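PDB 4WT7: ABC transporter substrate binding protein (Ribose) from Agrobacterium vitis S4, which binds the sugar alcohol D-allitol and probably serves as the carbohydrate-binding component of an ABC transporter. Local coordinates for residues Val199-Ala202 and Phe203-Thr207. Sequence-based numbering, arbitrary orientation.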
loop_
_atom_site.group_PDB
_atom_site.type_symbol
_atom_site.label_atom_id
_atom_site.label_comp_id
_atom_site.label_asym_id
_atom_site.label_seq_id
_atom_site.Cartn_x
_atom_site.Cartn_y
_atom_site.Cartn_z
ATOM N N VAL A 199 2.842 -2.275 -14.265
ATOM C CA VAL A 199 3.575 -3.490 -14.638
ATOM C C VAL A 199 4.496 -3.270 -15.868
ATOM O O VAL A 199 5.706 -3.528 -15.801
ATOM C CB VAL A 199 2.618 -4.686 -14.862
ATOM C CG1 VAL A 199 3.372 -5.881 -15.449
ATOM C CG2 VAL A 199 1.943 -5.078 -13.558
ATOM N N GLN A 200 3.920 -2.752 -16.955
ATOM C CA GLN A 200 4.654 -2.545 -18.197
ATOM C C GLN A 200 5.830 -1.606 -17.982
ATOM O O GLN A 200 6.922 -1.831 -18.496
ATOM C CB GLN A 200 3.710 -2.029 -19.299
ATOM C CG GLN A 200 2.604 -3.057 -19.635
ATOM C CD GLN A 200 1.751 -2.674 -20.855
ATOM O OE1 GLN A 200 1.765 -1.503 -21.320
ATOM N NE2 GLN A 200 1.005 -3.669 -21.391
ATOM N N ASP A 201 5.602 -0.573 -17.180
ATOM C CA ASP A 201 6.623 0.412 -16.854
ATOM C C ASP A 201 7.742 -0.166 -15.991
ATOM O O ASP A 201 8.921 0.142 -16.205
ATOM C CB ASP A 201 6.011 1.588 -16.085
ATOM C CG ASP A 201 7.065 2.593 -15.671
ATOM O OD1 ASP A 201 7.422 3.437 -16.514
ATOM O OD2 ASP A 201 7.582 2.491 -14.528
ATOM N N ALA A 202 7.367 -0.964 -14.986
ATOM C CA ALA A 202 8.345 -1.540 -14.083
ATOM C C ALA A 202 9.209 -2.554 -14.868
ATOM O O ALA A 202 10.446 -2.591 -14.750
ATOM C CB ALA A 202 7.633 -2.213 -12.891
ATOM N N PHE A 203 8.547 -3.343 -15.699
ATOM C CA PHE A 203 9.236 -4.244 -16.620
ATOM C C PHE A 203 10.319 -3.518 -17.470
ATOM O O PHE A 203 11.469 -3.965 -17.578
ATOM C CB PHE A 203 8.198 -4.869 -17.534
ATOM C CG PHE A 203 8.740 -5.938 -18.412
ATOM C CD1 PHE A 203 9.359 -5.615 -19.599
ATOM C CD2 PHE A 203 8.638 -7.252 -18.039
ATOM C CE1 PHE A 203 9.856 -6.604 -20.414
ATOM C CE2 PHE A 203 9.140 -8.249 -18.833
ATOM C CZ PHE A 203 9.750 -7.933 -20.019
ATOM N N ALA A 204 9.933 -2.394 -18.076
ATOM C CA ALA A 204 10.822 -1.617 -18.945
ATOM C C ALA A 204 11.998 -1.018 -18.164
ATOM O O ALA A 204 13.142 -1.073 -18.597
ATOM C CB ALA A 204 10.014 -0.494 -19.657
ATOM N N GLN A 205 11.714 -0.453 -16.990
ATOM C CA GLN A 205 12.758 0.151 -16.167
ATOM C C GLN A 205 13.780 -0.881 -15.685
ATOM O O GLN A 205 15.004 -0.656 -15.761
ATOM C CB GLN A 205 12.125 0.872 -14.972
ATOM C CG GLN A 205 11.356 2.122 -15.362
ATOM C CD GLN A 205 11.288 3.093 -14.203
ATOM O OE1 GLN A 205 12.311 3.627 -13.786
ATOM N NE2 GLN A 205 10.101 3.291 -13.655
ATOM N N VAL A 206 13.286 -2.021 -15.207
ATOM C CA VAL A 206 14.172 -3.083 -14.792
ATOM C C VAL A 206 14.930 -3.612 -16.010
ATOM O O VAL A 206 16.152 -3.787 -15.956
ATOM C CB VAL A 206 13.418 -4.222 -14.080
ATOM C CG1 VAL A 206 14.354 -5.397 -13.777
ATOM C CG2 VAL A 206 12.802 -3.719 -12.803
ATOM N N THR A 207 14.237 -3.844 -17.123
ATOM C CA THR A 207 14.948 -4.301 -18.325
ATOM C C THR A 207 16.084 -3.338 -18.673
ATOM O O THR A 207 17.200 -3.752 -18.995
ATOM C CB THR A 207 14.048 -4.402 -19.544
ATOM O OG1 THR A 207 13.033 -5.370 -19.310
ATOM C CG2 THR A 207 14.860 -4.851 -20.771
#
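Asp201 and Gln205, one turn apart on helix 198-212, are joined by a side-chain hydrogen bond from Gln205 NE2 to Asp201 OD2, 2.8 Å long and nearly straight at 162°. The amide N-H points at OD2 within its own plane and meets that oxygen on the syn side, slightly out of the carboxylate plane; the two flat groups are turned 69° apart. Asp201 swings CG anti to its backbone nitrogen (chi1 177°), which carries the carboxylate forward along the helix to the glutamine. With Gln205 CG turned beside its backbone nitrogen, the chain passes 3.2 Å (CG to O) from Asp201 O, which accepts Gln205 N at 3.0 Å. Phe203 O takes two bonds from Thr207, one turn further on: from N and, at 2.7 Å, from OG1, which reach it from opposite faces of its carbonyl plane. The helix belongs to the lobe built on the mixed sheet, one of the two alpha/beta lobes of a periplasmic binding protein, and Val199 lies about 12 Å (side chain to ligand) from the bound allitol. Ala202 and Val206, spaced i to i+4, turn inward onto Phe158 of strand 153-158, while Val199 and Phe203 lean on helix 227-240. Beyond the helix, Gln205 NE2 also bonds to Arg192 O in the segment that leads into it, a second acceptor that should hold the amide in its rotation, and Asp201 packs on Val194 nearby.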